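Local coordinates for protein bacteriorhodopsin (PDB 6EYU) that probably pumps protons inward across the cell membrane, driven by light absorbed by its covalently bound retinal, at residues Tyr169-Val180 and Leu205-Tyr216. Residues are numbered along the deposited sequence; the frame is centred on the assembly and turned at random.
With RET (retinal), chain D; MUN ([(2~{S})-2,3-bis(oxidanyl)propyl] (~{E})-undec-2-enoate), chain S.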
loop_
_atom_site.group_PDB
_atom_site.type_symbol
_atom_site.label_atom_id
_atom_site.label_comp_id
_atom_site.label_asym_id
_atom_site.label_seq_id
_atom_site.Cartn_x
_atom_site.Cartn_y
_atom_site.Cartn_z
ATOM N N TYR A 169 8.373 2.986 26.145
ATOM C CA TYR A 169 7.245 2.063 26.145
ATOM C C TYR A 169 7.240 1.187 24.895
ATOM O O TYR A 169 7.234 -0.041 24.989
ATOM C CB TYR A 169 5.934 2.846 26.246
ATOM C CG TYR A 169 4.708 1.980 26.430
ATOM C CD1 TYR A 169 4.289 1.611 27.702
ATOM C CD2 TYR A 169 3.846 1.744 25.369
ATOM C CE1 TYR A 169 3.090 0.953 27.898
ATOM C CE2 TYR A 169 2.659 1.059 25.549
ATOM C CZ TYR A 169 2.290 0.658 26.815
ATOM O OH TYR A 169 1.114 -0.033 26.998
ATOM N N ILE A 170 7.194 1.818 23.725
ATOM C CA ILE A 170 6.914 1.104 22.482
ATOM C C ILE A 170 8.147 0.346 21.997
ATOM O O ILE A 170 8.041 -0.785 21.521
ATOM C CB ILE A 170 6.445 2.063 21.371
ATOM C CG1 ILE A 170 5.108 1.591 20.793
ATOM C CG2 ILE A 170 7.486 2.148 20.266
ATOM C CD1 ILE A 170 3.960 1.659 21.776
ATOM N N GLY A 171 9.321 0.926 22.223
ATOM C CA GLY A 171 10.579 0.246 21.937
ATOM C C GLY A 171 10.671 -1.099 22.631
ATOM O O GLY A 171 10.842 -2.132 21.984
ATOM N N ILE A 172 10.585 -1.081 23.957
ATOM C CA ILE A 172 10.673 -2.302 24.748
ATOM C C ILE A 172 9.685 -3.351 24.246
ATOM O O ILE A 172 10.038 -4.517 24.076
ATOM C CB ILE A 172 10.391 -2.023 26.237
ATOM C CG1 ILE A 172 11.696 -1.704 26.971
ATOM C CG2 ILE A 172 9.703 -3.216 26.881
ATOM C CD1 ILE A 172 12.045 -0.232 26.978
ATOM N N PHE A 173 8.447 -2.930 24.012
ATOM C CA PHE A 173 7.377 -3.861 23.667
ATOM C C PHE A 173 7.606 -4.463 22.284
ATOM O O PHE A 173 7.289 -5.627 22.046
ATOM C CB PHE A 173 6.020 -3.157 23.712
ATOM C CG PHE A 173 5.301 -3.308 25.022
ATOM C CD1 PHE A 173 4.793 -4.537 25.411
ATOM C CD2 PHE A 173 5.164 -2.229 25.879
ATOM C CE1 PHE A 173 4.163 -4.686 26.632
ATOM C CE2 PHE A 173 4.528 -2.372 27.099
ATOM C CZ PHE A 173 4.030 -3.602 27.477
ATOM N N PHE A 174 8.193 -3.676 21.388
ATOM C CA PHE A 174 8.413 -4.119 20.015
ATOM C C PHE A 174 9.430 -5.254 19.969
ATOM O O PHE A 174 9.359 -6.127 19.104
ATOM C CB PHE A 174 8.892 -2.953 19.148
ATOM C CG PHE A 174 7.782 -2.231 18.437
ATOM C CD1 PHE A 174 6.548 -2.067 19.043
ATOM C CD2 PHE A 174 7.957 -1.756 17.148
ATOM C CE1 PHE A 174 5.525 -1.399 18.397
ATOM C CE2 PHE A 174 6.940 -1.087 16.495
ATOM C CZ PHE A 174 5.722 -0.907 17.122
ATOM N N LEU A 175 10.310 -5.293 20.965
ATOM C CA LEU A 175 11.381 -6.283 20.998
ATOM C C LEU A 175 10.860 -7.635 21.472
ATOM O O LEU A 175 11.462 -8.673 21.197
ATOM C CB LEU A 175 12.511 -5.812 21.912
ATOM C CG LEU A 175 13.176 -4.500 21.494
ATOM C CD1 LEU A 175 13.951 -3.896 22.656
ATOM C CD2 LEU A 175 14.086 -4.721 20.295
ATOM N N SER A 176 9.741 -7.618 22.187
ATOM C CA SER A 176 9.187 -8.839 22.762
ATOM C C SER A 176 8.665 -9.764 21.668
ATOM O O SER A 176 8.642 -10.984 21.835
ATOM C CB SER A 176 8.063 -8.504 23.746
ATOM O OG SER A 176 6.933 -7.981 23.069
ATOM N N TYR A 177 8.337 -9.187 20.515
ATOM C CA TYR A 177 7.566 -9.896 19.500
ATOM C C TYR A 177 8.434 -10.901 18.749
ATOM O O TYR A 177 8.058 -12.064 18.606
ATOM C CB TYR A 177 6.939 -8.909 18.514
ATOM C CG TYR A 177 5.707 -8.212 19.047
ATOM C CD1 TYR A 177 4.445 -8.766 18.883
ATOM C CD2 TYR A 177 5.808 -6.998 19.713
ATOM C CE1 TYR A 177 3.319 -8.137 19.379
ATOM C CE2 TYR A 177 4.687 -6.357 20.204
ATOM C CZ TYR A 177 3.447 -6.938 20.048
ATOM O OH TYR A 177 2.327 -6.305 20.537
ATOM N N PRO A 178 9.605 -10.455 18.267
ATOM C CA PRO A 178 10.549 -11.383 17.650
ATOM C C PRO A 178 11.032 -12.452 18.624
ATOM O O PRO A 178 11.433 -13.537 18.202
ATOM C CB PRO A 178 11.715 -10.481 17.218
ATOM C CG PRO A 178 11.537 -9.201 17.961
ATOM C CD PRO A 178 10.065 -9.059 18.194
ATOM N N THR A 179 10.868 -12.192 19.917
ATOM C CA THR A 179 11.225 -13.166 20.942
ATOM C C THR A 179 10.165 -14.256 21.053
ATOM O O THR A 179 10.471 -15.443 20.943
ATOM C CB THR A 179 11.398 -12.496 22.318
ATOM O OG1 THR A 179 12.327 -11.409 22.212
ATOM C CG2 THR A 179 11.910 -13.500 23.340
ATOM N N VAL A 180 8.913 -13.848 21.244
ATOM C CA VAL A 180 7.809 -14.800 21.327
ATOM C C VAL A 180 7.670 -15.579 20.023
ATOM O O VAL A 180 7.480 -16.795 20.034
ATOM C CB VAL A 180 6.473 -14.095 21.631
ATOM C CG1 VAL A 180 6.419 -12.735 20.951
ATOM C CG2 VAL A 180 5.304 -14.964 21.193
ATOM N N LEU A 205 0.363 -13.069 21.890
ATOM C CA LEU A 205 0.153 -12.176 20.755
ATOM C C LEU A 205 -1.264 -11.611 20.767
ATOM O O LEU A 205 -1.723 -11.046 19.775
ATOM C CB LEU A 205 0.397 -12.925 19.443
ATOM C CG LEU A 205 1.798 -12.802 18.839
ATOM C CD1 LEU A 205 2.825 -12.450 19.905
ATOM C CD2 LEU A 205 2.182 -14.091 18.128
ATOM N N VAL A 206 -1.970 -11.810 21.876
ATOM C CA VAL A 206 -3.148 -11.007 22.182
ATOM C C VAL A 206 -2.820 -9.953 23.233
ATOM O O VAL A 206 -3.159 -8.780 23.074
ATOM C CB VAL A 206 -4.308 -11.881 22.699
ATOM C CG1 VAL A 206 -5.353 -11.020 23.390
ATOM C CG2 VAL A 206 -4.929 -12.668 21.556
ATOM N N VAL A 207 -2.135 -10.370 24.293
ATOM C CA VAL A 207 -1.923 -9.507 25.449
ATOM C C VAL A 207 -0.891 -8.425 25.143
ATOM O O VAL A 207 -1.017 -7.291 25.605
ATOM C CB VAL A 207 -1.457 -10.310 26.677
ATOM C CG1 VAL A 207 -0.060 -10.869 26.449
ATOM C CG2 VAL A 207 -1.494 -9.439 27.923
ATOM N N LEU A 208 0.113 -8.771 24.344
ATOM C CA LEU A 208 1.176 -7.830 24.012
ATOM C C LEU A 208 0.663 -6.742 23.074
ATOM O O LEU A 208 1.018 -5.572 23.222
ATOM C CB LEU A 208 2.359 -8.560 23.371
ATOM C CG LEU A 208 3.250 -9.340 24.341
ATOM C CD1 LEU A 208 4.227 -10.225 23.582
ATOM C CD2 LEU A 208 3.993 -8.393 25.271
ATOM N N PRO A 209 -0.183 -7.125 22.106
ATOM C CA PRO A 209 -0.789 -6.116 21.243
ATOM C C PRO A 209 -1.806 -5.236 21.963
ATOM O O PRO A 209 -1.972 -4.070 21.606
ATOM C CB PRO A 209 -1.472 -6.952 20.162
ATOM C CG PRO A 209 -0.633 -8.178 20.064
ATOM C CD PRO A 209 -0.136 -8.448 21.457
ATOM N N PHE A 210 -2.466 -5.784 22.978
ATOM C CA PHE A 210 -3.357 -4.991 23.816
ATOM C C PHE A 210 -2.619 -3.778 24.371
ATOM O O PHE A 210 -3.150 -2.666 24.373
ATOM C CB PHE A 210 -3.910 -5.834 24.968
ATOM C CG PHE A 210 -4.864 -5.088 25.858
ATOM C CD1 PHE A 210 -6.146 -4.791 25.424
ATOM C CD2 PHE A 210 -4.434 -4.561 27.065
ATOM C CE1 PHE A 210 -6.999 -4.031 26.202
ATOM C CE2 PHE A 210 -5.289 -3.818 27.857
ATOM C CZ PHE A 210 -6.573 -3.551 27.424
ATOM N N PHE A 211 -1.361 -3.979 24.751
ATOM C CA PHE A 211 -0.582 -2.924 25.386
ATOM C C PHE A 211 0.016 -1.977 24.349
ATOM O O PHE A 211 0.299 -0.816 24.650
ATOM C CB PHE A 211 0.526 -3.526 26.253
ATOM C CG PHE A 211 0.060 -3.962 27.613
ATOM C CD1 PHE A 211 -0.090 -3.037 28.635
ATOM C CD2 PHE A 211 -0.389 -5.256 27.820
ATOM C CE1 PHE A 211 -0.625 -3.409 29.853
ATOM C CE2 PHE A 211 -0.906 -5.640 29.044
ATOM C CZ PHE A 211 -1.027 -4.714 30.061
ATOM N N CYS A 212 0.112 -2.440 23.105
ATOM C CA CYS A 212 0.785 -1.674 22.058
ATOM C C CYS A 212 -0.212 -0.909 21.188
ATOM O O CYS A 212 0.177 -0.081 20.366
ATOM C CB CYS A 212 1.632 -2.599 21.182
ATOM S SG CYS A 212 2.956 -3.453 22.068
ATOM N N LYS A 213 -1.492 -1.232 21.339
ATOM C CA LYS A 213 -2.549 -0.608 20.548
ATOM C C LYS A 213 -3.590 0.043 21.468
ATOM O O LYS A 213 -3.655 1.268 21.574
ATOM C CB LYS A 213 -3.209 -1.651 19.645
ATOM C CG LYS A 213 -2.202 -2.182 18.621
ATOM C CD LYS A 213 -2.835 -3.225 17.697
ATOM C CE LYS A 213 -1.820 -3.716 16.659
ATOM N NZ LYS A 213 -0.973 -4.761 17.253
ATOM N N GLN A 214 -4.394 -0.781 22.133
ATOM C CA GLN A 214 -5.486 -0.279 22.961
ATOM C C GLN A 214 -4.958 0.678 24.026
ATOM O O GLN A 214 -5.358 1.841 24.082
ATOM C CB GLN A 214 -6.230 -1.439 23.628
ATOM C CG GLN A 214 -7.378 -1.995 22.801
ATOM C CD GLN A 214 -7.033 -3.317 22.141
ATOM O OE1 GLN A 214 -7.795 -4.281 22.222
ATOM N NE2 GLN A 214 -5.896 -3.358 21.458
ATOM N N VAL A 215 -4.016 0.197 24.830
ATOM C CA VAL A 215 -3.441 0.998 25.906
ATOM C C VAL A 215 -2.662 2.182 25.340
ATOM O O VAL A 215 -2.715 3.286 25.880
ATOM C CB VAL A 215 -2.495 0.156 26.782
ATOM C CG1 VAL A 215 -1.793 1.036 27.805
ATOM C CG2 VAL A 215 -3.263 -0.963 27.468
ATOM N N TYR A 216 -1.957 1.947 24.238
ATOM C CA TYR A 216 -0.984 2.906 23.729
ATOM C C TYR A 216 -1.685 4.146 23.186
ATOM O O TYR A 216 -1.219 5.269 23.377
ATOM C CB TYR A 216 -0.136 2.262 22.629
ATOM C CG TYR A 216 0.602 3.255 21.759
ATOM C CD1 TYR A 216 1.669 3.986 22.266
ATOM C CD2 TYR A 216 0.371 3.306 20.390
ATOM C CE1 TYR A 216 2.423 4.810 21.453
ATOM C CE2 TYR A 216 1.121 4.124 19.568
ATOM C CZ TYR A 216 2.143 4.878 20.104
ATOM O OH TYR A 216 2.880 5.709 19.293
HETATM C C1 RET D . 8.380 -10.387 13.290
HETATM C C2 RET D . 9.063 -11.198 12.185
HETATM C C3 RET D . 10.465 -11.642 12.599
HETATM C C4 RET D . 11.373 -10.429 12.772
HETATM C C5 RET D . 10.661 -9.329 13.560
HETATM C C6 RET D . 9.324 -9.299 13.821
HETATM C C7 RET D . 8.780 -8.215 14.617
HETATM C C8 RET D . 7.442 -8.126 14.857
HETATM C C9 RET D . 6.925 -6.981 15.561
HETATM C C10 RET D . 5.570 -6.879 15.863
HETATM C C11 RET D . 4.976 -5.841 16.614
HETATM C C12 RET D . 3.595 -5.999 16.654
HETATM C C13 RET D . 2.675 -5.081 17.206
HETATM C C14 RET D . 1.301 -5.351 17.169
HETATM C C15 RET D . 0.281 -4.495 17.574
HETATM C C16 RET D . 7.137 -9.693 12.729
HETATM C C17 RET D . 7.992 -11.300 14.455
HETATM C C18 RET D . 11.520 -8.192 14.119
HETATM C C19 RET D . 7.884 -5.883 16.023
HETATM C C20 RET D . 3.183 -3.800 17.872
HETATM C CAR MUN S . 2.912 -8.084 29.848
HETATM C CAQ MUN S . 2.537 -9.472 30.370
HETATM C CAP MUN S . 2.937 -10.532 29.341
HETATM C CAO MUN S . 1.880 -11.637 29.330
HETATM C CAN MUN S . 2.437 -12.879 28.634
HETATM C CAM MUN S . 1.271 -13.766 28.190
HETATM C CAK MUN S . 1.351 -15.119 28.900
HETATM C CAH MUN S . 1.703 -16.200 27.876
HETATM C CAF MUN S . 2.191 -17.466 28.590
HETATM C CAC MUN S . 3.716 -17.675 28.615
HETATM C CAA MUN S . 4.262 -18.957 29.267
HETATM O OAD MUN S . 3.594 -19.561 30.107
HETATM O OAB MUN S . 5.574 -19.220 29.015
HETATM C CAE MUN S . 6.125 -19.967 30.106
HETATM C CAG MUN S . 6.483 -21.378 29.636
HETATM O OAJ MUN S . 5.869 -21.630 28.369
HETATM C CAI MUN S . 8.002 -21.500 29.499
HETATM O OAL MUN S . 8.440 -22.719 30.106
#
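Y169 makes the hydrogen bond that ties helix segment 169-180 to the nearly antiparallel segment 205-216: its OH donates to F211 O over 2.6 Å, meeting the carbonyl oxygen from 26° outside the carbonyl plane. With CG anti to the backbone N (chi1 -173°), the phenol extends across to the pi-type turn at 210-214, and its hydroxyl also lies against CG1 of V215, just past that turn.

Aromatic contacts follow along the interface. The rings of F173 and F211 are nearly parallel but slid so far apart that they barely overlap, and F211 CB makes an off-centre CH-pi contact with F173. The C212 sulfur lies obliquely to the F173 ring and at the edge of the Y177 ring, bridging the two. I170 places CD1 over one face of Y216, 3.6 Å from the ring centroid.

Interlocking side chains, mostly apolar, fill the other end. L208 is a knob among F173, S176, Y177 and V180, its CD2 at the edge of the F173 ring and its CD1 against S176 OG, which donates to F173 O, while V180 packs on L205 CD1. Y177 is the reciprocal knob among L205, L208, P209 and C212, and one face of its ring lies flat under the polyene, with RET C11 3.3 Å above its centre. An alanine in place of Y177 would probably deprive the polyene of this flat support and open a gap beside P209 and C212.

K213, in the same turn as C212, carries the chromophore through the covalent NZ-C15 bond of the retinal Schiff base. The contact thus joins helices 157-183 and 198-230 of the microbial-rhodopsin bundle at the retinal pocket; helix 72-93 adjoins both, with I84 O accepting a hydrogen bond from Y216 OH, and helices 14-38 and 42-63 pack against P209 and K213.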